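Local structure of 3-oxosteroid 1-dehydrogenase (Sterolibacterium denitrificans, 7P18) at residues P362-F366 with G533-P537; F338-N342 with E359-Y363; T72-A77 with Y119-A125. The protein probably catalyses, with FAD as cofactor, the 1,2-dehydrogenation of 3-oxosteroids to 3-oxo-Delta(1)-steroids, passing the hydrogens to an acceptor. One frame throughout, in Å; residues are numbered along the deposited sequence.

How the interactions relate
From the N terminus, interaction 3 comes first. It closes a loop of 41 residues by joining helix 67-78 to the turns of 119-125. Interaction 2 then closes a short loop of 16 residues, joining the loops before and after strand 347-349. Interaction 1 opens where interaction 2 ends, sharing P362 and Y363. It closes a long excursion of 166 residues, joining the start of helix 363-377 to the loop before helix 543-559. The three loops follow one another, and none nests in or crosses another. Interactions 1 and 2 both touch the steroid. Interaction 3 is linked to interaction 1 by probable hydrogen bonds from Y119 OH to E365 OE2 and from Y73 OH to P537 O.

Interaction 1: P362-F366 with G533-P537; sequences PYLEF and GKAYP. With ANB (androsta-1,4-diene-3,17-dione), chain D.
Y363 and Y536 meet beside ring A of the bound androstadienedione. The rings form a T-shaped pair in which the edge of Y363 is turned toward the face of Y536. Their centroids are 5.1 Å apart and their planes stand at 75°. The closest ring carbons are Y363 CE2 and Y536 CE2, at 3.6 Å. Y536 turns CG away from its backbone N (chi1 -159°), which swings the ring off the loop and carries its hydroxyl to the steroid. There Y536 OH donates a hydrogen bond of 2.6 Å to O1 of the steroid, and this oxygen lies near the plane of the phenol ring. G540 N is also hydrogen-bonded to the steroid. The phenol bond would probably polarise the 3-oxo group. The hydroxyl of Y363 lies beside steroid C2, one of the two carbons that lose hydrogen in the reaction, and it is hydrogen-bonded to Y118.

Behind the rings, L364 sets one methyl against the loop backbone. With CG opposite the backbone N (chi1 179°), L364 CD2 reaches the loop, 3.5 Å from A535 C and 3.7 Å from Y536 CB. E365 reaches the loop through two water bridges. One water donates to E365 OE1 and Y536 O, and the other to E365 OE2 and K534 O. E365 OE2 is also hydrogen-bonded to Y119 OH.

The pairing joins the first turn of helix 363-377 to the loop between strand 521-523 and helix 543-559. Strand 320-326 packs on the helix side, with V323 and P324 against Y363 and W322 against L364. Strand 486-502 adds K499 against L364 and I496 against Y536.

Interaction 2: F338-N342 with E359-Y363; sequences FAERN and EASPY. With ANB (androsta-1,4-diene-3,17-dione), chain D.
R341 NH1 is shared between two carbonyls of the facing loop. The bond from R341 NH1 to S361 O is 3.0 Å long and fairly straight, with an N-H...O angle of 163°. The carbonyl oxygen lies at the guanidinium edge, and the donor lies in the carbonyl plane. The second bond, from R341 NH1 to E359 O at 2.8 Å, is bent and weak. A bend at chi3 (-80°) turns the guanidinium toward these oxygens, while NE is held by L337 O. R341 NH2 lies 3.8 Å from Y363 CB.

The gripped loop leads straight into helix 363-377, with P362 at its N-cap position. The contact thus lies just before a helix whose first residue, Y363, lines the steroid pocket. F338 lines it too. In a T-shaped pair with planes at 85°, F338 CD1 lies 3.8 Å above the plane of the Y363 ring, over its centre. One face of F338 lies on the steroid, with F338 CG 3.6 Å from steroid C11. F338 also touches the flavin cofactor.

At the far end, the amide of N342 lies against A360, with N342 CG 3.6 Å from A360 CB, and N342 ND2 is hydrogen-bonded to D464 O.

Interaction 3: T72-A77 with Y119-A125; sequences TYLKAA and YQHLPGA
Y73 turns CG away from its own N (chi1 -173°), which throws the ring off helix 67-78 and into the curve of the 119-125 loop. Y119 differs, with CG opposite its carbonyl carbon (chi1 -55°), and the two side chains cross at about a right angle. Y73 OH accepts a hydrogen bond of 3.1 Å from Y119 N. It is also hydrogen-bonded to P537 O, beyond the two segments. Y119 OH in turn is hydrogen-bonded to E365 OE2 and Y536 N.

The loop is a type I turn, Y119 to L122, followed by a type II turn, L122 to A125. Both turns wrap the Y73 ring. A125 CB touches Y73 CE1 at 3.7 Å, and the carbonyl oxygens of Y119 and P123 lie at the ring edge, in plane. P123 O also meets Y73 CA in a CH...O contact of 3.3 Å. G124 runs close to the helix with positive phi; a CB there would come within 3.0 Å of Y73 N. Away from the Y73 ring, T72 CG2 packs on P123 CB at 3.6 Å, and L122 CD1 sits 3.9 Å from A77 CA.

A phenylalanine in place of Y73 would probably keep much of this packing but leave Y119 N and P537 O without their shared hydroxyl. One phenol group thus joins a mostly apolar contact to the loop that carries Y536 of the steroid site, by accepting from one backbone and donating to another.

Interaction 1: P362-F366 with G533-P537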
loop_
_atom_site.group_PDB
_atom_site.type_symbol
_atom_site.label_atom_id
_atom_site.label_comp_id
_atom_site.label_asym_id
_atom_site.label_seq_id
_atom_site.Cartn_x
_atom_site.Cartn_y
_atom_site.Cartn_z
ATOM N N PRO A 362 -0.334 13.619 0.294
ATOM C CA PRO A 362 -0.254 12.177 0.492
ATOM C C PRO A 362 -1.671 11.579 0.460
ATOM O O PRO A 362 -2.607 12.243 0.919
ATOM C CB PRO A 362 0.378 12.020 1.887
ATOM C CG PRO A 362 1.201 13.304 2.027
ATOM C CD PRO A 362 0.358 14.380 1.354
ATOM N N TYR A 363 -1.781 10.347 -0.057
ATOM C CA TYR A 363 -3.095 9.689 -0.319
ATOM C C TYR A 363 -3.894 9.513 0.976
ATOM O O TYR A 363 -5.146 9.643 0.910
ATOM C CB TYR A 363 -2.944 8.376 -1.074
ATOM C CG TYR A 363 -1.661 7.622 -0.837
ATOM C CD1 TYR A 363 -0.500 8.024 -1.476
ATOM C CD2 TYR A 363 -1.606 6.507 -0.041
ATOM C CE1 TYR A 363 0.691 7.336 -1.307
ATOM C CE2 TYR A 363 -0.408 5.813 0.151
ATOM C CZ TYR A 363 0.749 6.245 -0.462
ATOM O OH TYR A 363 1.968 5.615 -0.281
ATOM N N LEU A 364 -3.270 9.209 2.117
ATOM C CA LEU A 364 -4.043 9.046 3.379
ATOM C C LEU A 364 -4.806 10.318 3.712
ATOM O O LEU A 364 -6.044 10.269 3.945
ATOM C CB LEU A 364 -3.100 8.661 4.524
ATOM C CG LEU A 364 -3.763 8.492 5.880
ATOM C CD1 LEU A 364 -4.657 7.277 5.926
ATOM C CD2 LEU A 364 -2.719 8.378 6.988
ATOM N N GLU A 365 -4.120 11.455 3.707
ATOM C CA GLU A 365 -4.720 12.758 4.057
ATOM C C GLU A 365 -5.713 13.173 2.975
ATOM O O GLU A 365 -6.693 13.844 3.332
ATOM C CB GLU A 365 -3.625 13.797 4.279
ATOM C CG GLU A 365 -3.009 13.672 5.680
ATOM C CD GLU A 365 -2.010 12.564 5.855
ATOM O OE1 GLU A 365 -1.458 12.140 4.825
ATOM O OE2 GLU A 365 -1.803 12.118 7.033
ATOM N N PHE A 366 -5.461 12.800 1.713
ATOM C CA PHE A 366 -6.394 13.097 0.595
ATOM C C PHE A 366 -7.757 12.432 0.879
ATOM O O PHE A 366 -8.779 13.118 0.832
ATOM C CB PHE A 366 -5.746 12.674 -0.716
ATOM C CG PHE A 366 -6.524 13.100 -1.938
ATOM C CD1 PHE A 366 -7.686 12.430 -2.271
ATOM C CD2 PHE A 366 -6.035 14.089 -2.793
ATOM C CE1 PHE A 366 -8.416 12.801 -3.378
ATOM C CE2 PHE A 366 -6.744 14.434 -3.930
ATOM C CZ PHE A 366 -7.932 13.774 -4.228
ATOM N N GLY A 533 -0.475 5.111 13.975
ATOM C CA GLY A 533 -1.616 5.896 14.478
ATOM C C GLY A 533 -2.579 6.287 13.359
ATOM O O GLY A 533 -2.988 5.416 12.587
ATOM N N LYS A 534 -2.844 7.583 13.204
ATOM C CA LYS A 534 -3.695 8.091 12.088
ATOM C C LYS A 534 -2.815 8.716 11.003
ATOM O O LYS A 534 -3.262 9.614 10.316
ATOM C CB LYS A 534 -4.713 9.065 12.667
ATOM C CG LYS A 534 -5.687 8.434 13.638
ATOM C CD LYS A 534 -6.577 9.433 14.330
ATOM C CE LYS A 534 -7.506 8.809 15.335
ATOM N NZ LYS A 534 -8.348 9.878 15.919
ATOM N N ALA A 535 -1.581 8.212 10.851
ATOM C CA ALA A 535 -0.581 8.851 9.975
ATOM C C ALA A 535 0.042 7.825 9.045
ATOM O O ALA A 535 -0.189 6.621 9.169
ATOM C CB ALA A 535 0.446 9.574 10.806
ATOM N N TYR A 536 0.785 8.327 8.070
ATOM C CA TYR A 536 1.493 7.524 7.065
ATOM C C TYR A 536 2.814 8.236 6.813
ATOM O O TYR A 536 2.816 9.308 6.216
ATOM C CB TYR A 536 0.651 7.485 5.795
ATOM C CG TYR A 536 0.930 6.365 4.847
ATOM C CD1 TYR A 536 2.164 6.168 4.249
ATOM C CD2 TYR A 536 -0.128 5.562 4.434
ATOM C CE1 TYR A 536 2.372 5.113 3.350
ATOM C CE2 TYR A 536 0.045 4.542 3.512
ATOM C CZ TYR A 536 1.307 4.290 3.001
ATOM O OH TYR A 536 1.417 3.245 2.122
ATOM N N PRO A 537 3.923 7.761 7.425
ATOM C CA PRO A 537 5.132 8.587 7.544
ATOM C C PRO A 537 5.901 8.837 6.240
ATOM O O PRO A 537 6.555 9.882 6.096
ATOM C CB PRO A 537 5.981 7.776 8.527
ATOM C CG PRO A 537 5.529 6.358 8.342
ATOM C CD PRO A 537 4.027 6.505 8.177
HETATM C C1 ANB D . 2.297 3.274 -2.680
HETATM C C10 ANB D . 3.492 3.693 -3.483
HETATM C C11 ANB D . 2.331 2.929 -5.697
HETATM C C12 ANB D . 2.488 2.370 -7.119
HETATM C C13 ANB D . 3.663 3.021 -7.826
HETATM C C14 ANB D . 4.923 2.724 -7.001
HETATM C C15 ANB D . 6.075 3.099 -7.943
HETATM C C16 ANB D . 5.566 2.679 -9.333
HETATM C C17 ANB D . 4.076 2.457 -9.179
HETATM C C18 ANB D . 3.432 4.528 -8.092
HETATM C C19 ANB D . 3.342 5.218 -3.746
HETATM C C2 ANB D . 2.267 3.235 -1.346
HETATM C C3 ANB D . 3.503 3.312 -0.569
HETATM C C4 ANB D . 4.720 3.216 -1.365
HETATM C C5 ANB D . 4.755 3.458 -2.683
HETATM C C6 ANB D . 6.066 3.595 -3.406
HETATM C C7 ANB D . 6.090 2.907 -4.763
HETATM C C8 ANB D . 4.880 3.312 -5.594
HETATM C C9 ANB D . 3.603 2.886 -4.833
HETATM O O1 ANB D . 3.510 3.413 0.665
HETATM O O2 ANB D . 3.356 1.944 -10.004
HETATM O O HOH W 1 0.718 10.424 4.551
HETATM O O HOH W 2 -4.104 11.579 8.217
#

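Interaction 2: F338-N342 with E359-Y363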
loop_
_atom_site.group_PDB
_atom_site.type_symbol
_atom_site.label_atom_id
_atom_site.label_comp_id
_atom_site.label_asym_id
_atom_site.label_seq_id
_atom_site.Cartn_x
_atom_site.Cartn_y
_atom_site.Cartn_z
ATOM N N PHE A 338 -1.713 7.151 -6.913
ATOM C CA PHE A 338 -0.645 7.370 -5.899
ATOM C C PHE A 338 0.199 8.582 -6.263
ATOM O O PHE A 338 0.437 9.405 -5.349
ATOM C CB PHE A 338 0.213 6.135 -5.714
ATOM C CG PHE A 338 -0.557 4.941 -5.216
ATOM C CD1 PHE A 338 -0.782 4.762 -3.865
ATOM C CD2 PHE A 338 -1.078 4.012 -6.101
ATOM C CE1 PHE A 338 -1.477 3.662 -3.397
ATOM C CE2 PHE A 338 -1.803 2.932 -5.627
ATOM C CZ PHE A 338 -1.996 2.753 -4.281
ATOM N N ALA A 339 0.650 8.673 -7.518
ATOM C CA ALA A 339 1.686 9.653 -7.940
ATOM C C ALA A 339 1.129 10.753 -8.854
ATOM O O ALA A 339 1.679 11.868 -8.850
ATOM C CB ALA A 339 2.767 8.907 -8.686
ATOM N N GLU A 340 0.147 10.404 -9.698
ATOM C CA GLU A 340 -0.179 11.185 -10.929
ATOM C C GLU A 340 -0.889 12.492 -10.564
ATOM O O GLU A 340 -0.835 13.453 -11.370
ATOM C CB GLU A 340 -1.053 10.374 -11.888
ATOM C CG GLU A 340 -0.480 9.027 -12.242
ATOM C CD GLU A 340 -1.071 7.886 -11.425
ATOM O OE1 GLU A 340 -1.033 7.967 -10.157
ATOM O OE2 GLU A 340 -1.511 6.897 -12.041
ATOM N N ARG A 341 -1.524 12.575 -9.389
ATOM C CA ARG A 341 -2.213 13.812 -8.953
ATOM C C ARG A 341 -1.210 14.979 -8.782
ATOM O O ARG A 341 -1.638 16.148 -8.844
ATOM C CB ARG A 341 -2.980 13.625 -7.639
ATOM C CG ARG A 341 -4.103 12.591 -7.712
ATOM C CD ARG A 341 -4.658 12.270 -6.328
ATOM N NE ARG A 341 -3.790 11.332 -5.626
ATOM C CZ ARG A 341 -2.961 11.646 -4.623
ATOM N NH1 ARG A 341 -2.892 12.875 -4.155
ATOM N NH2 ARG A 341 -2.252 10.697 -4.048
ATOM N N ASN A 342 0.055 14.687 -8.550
ATOM C CA ASN A 342 1.094 15.731 -8.306
ATOM C C ASN A 342 1.446 16.432 -9.620
ATOM O O ASN A 342 2.075 17.531 -9.574
ATOM C CB ASN A 342 2.371 15.160 -7.707
ATOM C CG ASN A 342 2.182 14.608 -6.310
ATOM O OD1 ASN A 342 1.170 13.967 -6.045
ATOM N ND2 ASN A 342 3.202 14.750 -5.473
ATOM N N GLU A 359 -3.923 18.788 -4.270
ATOM C CA GLU A 359 -4.028 17.586 -5.131
ATOM C C GLU A 359 -2.811 16.674 -4.947
ATOM O O GLU A 359 -2.950 15.485 -5.157
ATOM C CB GLU A 359 -4.138 17.913 -6.618
ATOM C CG GLU A 359 -5.472 18.535 -7.010
ATOM C CD GLU A 359 -5.692 19.992 -6.689
ATOM O OE1 GLU A 359 -4.711 20.686 -6.271
ATOM O OE2 GLU A 359 -6.845 20.426 -6.816
ATOM N N ALA A 360 -1.647 17.232 -4.595
ATOM C CA ALA A 360 -0.421 16.482 -4.298
ATOM C C ALA A 360 -0.411 15.944 -2.855
ATOM O O ALA A 360 0.594 15.368 -2.489
ATOM C CB ALA A 360 0.792 17.364 -4.535
ATOM N N SER A 361 -1.445 16.161 -2.043
ATOM C CA SER A 361 -1.495 15.604 -0.658
ATOM C C SER A 361 -1.080 14.128 -0.708
ATOM O O SER A 361 -1.494 13.382 -1.589
ATOM C CB SER A 361 -2.852 15.770 -0.032
ATOM O OG SER A 361 -2.959 15.007 1.173
ATOM N N PRO A 362 -0.334 13.619 0.294
ATOM C CA PRO A 362 -0.254 12.177 0.492
ATOM C C PRO A 362 -1.671 11.579 0.460
ATOM O O PRO A 362 -2.607 12.243 0.919
ATOM C CB PRO A 362 0.378 12.020 1.887
ATOM C CG PRO A 362 1.201 13.304 2.027
ATOM C CD PRO A 362 0.358 14.380 1.354
ATOM N N TYR A 363 -1.781 10.347 -0.057
ATOM C CA TYR A 363 -3.095 9.689 -0.319
ATOM C C TYR A 363 -3.894 9.513 0.976
ATOM O O TYR A 363 -5.146 9.643 0.910
ATOM C CB TYR A 363 -2.944 8.376 -1.074
ATOM C CG TYR A 363 -1.661 7.622 -0.837
ATOM C CD1 TYR A 363 -0.500 8.024 -1.476
ATOM C CD2 TYR A 363 -1.606 6.507 -0.041
ATOM C CE1 TYR A 363 0.691 7.336 -1.307
ATOM C CE2 TYR A 363 -0.408 5.813 0.151
ATOM C CZ TYR A 363 0.749 6.245 -0.462
ATOM O OH TYR A 363 1.968 5.615 -0.281
HETATM C C1 ANB D . 2.297 3.274 -2.680
HETATM C C10 ANB D . 3.492 3.693 -3.483
HETATM C C11 ANB D . 2.331 2.929 -5.697
HETATM C C12 ANB D . 2.488 2.370 -7.119
HETATM C C13 ANB D . 3.663 3.021 -7.826
HETATM C C14 ANB D . 4.923 2.724 -7.001
HETATM C C15 ANB D . 6.075 3.099 -7.943
HETATM C C16 ANB D . 5.566 2.679 -9.333
HETATM C C17 ANB D . 4.076 2.457 -9.179
HETATM C C18 ANB D . 3.432 4.528 -8.092
HETATM C C19 ANB D . 3.342 5.218 -3.746
HETATM C C2 ANB D . 2.267 3.235 -1.346
HETATM C C3 ANB D . 3.503 3.312 -0.569
HETATM C C4 ANB D . 4.720 3.216 -1.365
HETATM C C5 ANB D . 4.755 3.458 -2.683
HETATM C C6 ANB D . 6.066 3.595 -3.406
HETATM C C7 ANB D . 6.090 2.907 -4.763
HETATM C C8 ANB D . 4.880 3.312 -5.594
HETATM C C9 ANB D . 3.603 2.886 -4.833
HETATM O O1 ANB D . 3.510 3.413 0.665
HETATM O O2 ANB D . 3.356 1.944 -10.004
HETATM O O HOH W 3 0.877 12.584 -3.603
#

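Interaction 3: T72-A77 with Y119-A125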
loop_
_atom_site.group_PDB
_atom_site.type_symbol
_atom_site.label_atom_id
_atom_site.label_comp_id
_atom_site.label_asym_id
_atom_site.label_seq_id
_atom_site.Cartn_x
_atom_site.Cartn_y
_atom_site.Cartn_z
ATOM N N THR A 72 11.509 11.554 17.010
ATOM C CA THR A 72 10.890 12.892 16.988
ATOM C C THR A 72 9.776 12.924 15.931
ATOM O O THR A 72 8.646 13.341 16.223
ATOM C CB THR A 72 11.967 13.956 16.789
ATOM O OG1 THR A 72 12.755 13.986 17.989
ATOM C CG2 THR A 72 11.372 15.313 16.505
ATOM N N TYR A 73 10.109 12.499 14.728
ATOM C CA TYR A 73 9.170 12.423 13.585
ATOM C C TYR A 73 7.971 11.524 13.927
ATOM O O TYR A 73 6.845 11.989 13.718
ATOM C CB TYR A 73 9.916 11.964 12.355
ATOM C CG TYR A 73 9.127 11.990 11.077
ATOM C CD1 TYR A 73 8.862 13.187 10.431
ATOM C CD2 TYR A 73 8.680 10.822 10.491
ATOM C CE1 TYR A 73 8.171 13.230 9.222
ATOM C CE2 TYR A 73 7.993 10.852 9.287
ATOM C CZ TYR A 73 7.768 12.048 8.629
ATOM O OH TYR A 73 7.083 12.080 7.424
ATOM N N LEU A 74 8.186 10.300 14.404
ATOM C CA LEU A 74 7.059 9.378 14.720
ATOM C C LEU A 74 6.212 9.916 15.881
ATOM O O LEU A 74 4.987 9.771 15.840
ATOM C CB LEU A 74 7.568 7.962 14.969
ATOM C CG LEU A 74 8.029 7.224 13.713
ATOM C CD1 LEU A 74 8.370 5.806 14.075
ATOM C CD2 LEU A 74 6.926 7.293 12.645
ATOM N N LYS A 75 6.808 10.531 16.908
ATOM C CA LYS A 75 6.009 11.089 18.023
ATOM C C LYS A 75 5.170 12.244 17.475
ATOM O O LYS A 75 3.997 12.341 17.800
ATOM C CB LYS A 75 6.911 11.525 19.194
ATOM C CG LYS A 75 7.454 10.358 19.998
ATOM C CD LYS A 75 8.421 10.826 21.075
ATOM C CE LYS A 75 7.728 11.623 22.165
ATOM N NZ LYS A 75 6.829 10.742 22.949
ATOM N N ALA A 76 5.731 13.079 16.632
ATOM C CA ALA A 76 4.999 14.198 16.013
ATOM C C ALA A 76 3.869 13.636 15.148
ATOM O O ALA A 76 2.760 14.181 15.207
ATOM C CB ALA A 76 5.935 15.068 15.221
ATOM N N ALA A 77 4.109 12.563 14.400
ATOM C CA ALA A 77 3.124 12.074 13.411
ATOM C C ALA A 77 2.012 11.310 14.125
ATOM O O ALA A 77 0.855 11.382 13.652
ATOM C CB ALA A 77 3.790 11.234 12.371
ATOM N N TYR A 119 5.794 14.057 5.428
ATOM C CA TYR A 119 5.439 15.210 6.273
ATOM C C TYR A 119 6.679 16.092 6.455
ATOM O O TYR A 119 7.344 16.037 7.499
ATOM C CB TYR A 119 4.884 14.768 7.631
ATOM C CG TYR A 119 3.712 13.821 7.601
ATOM C CD1 TYR A 119 2.531 14.115 6.923
ATOM C CD2 TYR A 119 3.769 12.627 8.289
ATOM C CE1 TYR A 119 1.465 13.213 6.911
ATOM C CE2 TYR A 119 2.711 11.733 8.292
ATOM C CZ TYR A 119 1.534 12.053 7.646
ATOM O OH TYR A 119 0.513 11.147 7.687
ATOM N N GLN A 120 7.038 16.853 5.420
ATOM C CA GLN A 120 8.295 17.628 5.436
ATOM C C GLN A 120 8.188 18.735 6.502
ATOM O O GLN A 120 9.242 19.216 6.957
ATOM C CB GLN A 120 8.576 18.213 4.055
ATOM C CG GLN A 120 9.009 17.157 3.050
ATOM C CD GLN A 120 10.318 16.500 3.397
ATOM O OE1 GLN A 120 11.303 17.174 3.629
ATOM N NE2 GLN A 120 10.317 15.165 3.483
ATOM N N HIS A 121 6.980 19.132 6.888
ATOM C CA HIS A 121 6.767 20.183 7.918
ATOM C C HIS A 121 6.997 19.644 9.339
ATOM O O HIS A 121 6.987 20.459 10.250
ATOM C CB HIS A 121 5.378 20.754 7.787
ATOM C CG HIS A 121 4.311 19.714 7.922
ATOM N ND1 HIS A 121 3.878 18.944 6.823
ATOM C CD2 HIS A 121 3.630 19.253 8.996
ATOM C CE1 HIS A 121 2.929 18.116 7.235
ATOM N NE2 HIS A 121 2.780 18.260 8.556
ATOM N N LEU A 122 7.076 18.335 9.559
ATOM C CA LEU A 122 7.248 17.782 10.931
ATOM C C LEU A 122 8.722 17.741 11.295
ATOM O O LEU A 122 9.582 17.512 10.444
ATOM C CB LEU A 122 6.609 16.398 11.024
ATOM C CG LEU A 122 5.080 16.387 11.013
ATOM C CD1 LEU A 122 4.580 14.978 11.273
ATOM C CD2 LEU A 122 4.467 17.385 12.019
ATOM N N PRO A 123 9.074 17.894 12.581
ATOM C CA PRO A 123 10.473 17.792 12.977
ATOM C C PRO A 123 10.965 16.369 12.755
ATOM O O PRO A 123 10.166 15.449 12.904
ATOM C CB PRO A 123 10.470 18.161 14.461
ATOM C CG PRO A 123 9.077 17.769 14.902
ATOM C CD PRO A 123 8.177 18.098 13.722
ATOM N N GLY A 124 12.237 16.217 12.359
ATOM C CA GLY A 124 12.843 14.889 12.193
ATOM C C GLY A 124 12.578 14.235 10.836
ATOM O O GLY A 124 12.989 13.067 10.654
ATOM N N ALA A 125 11.944 14.942 9.925
ATOM C CA ALA A 125 11.671 14.514 8.537
ATOM C C ALA A 125 12.984 14.442 7.771
ATOM O O ALA A 125 13.875 15.213 8.083
ATOM C CB ALA A 125 10.747 15.466 7.855
#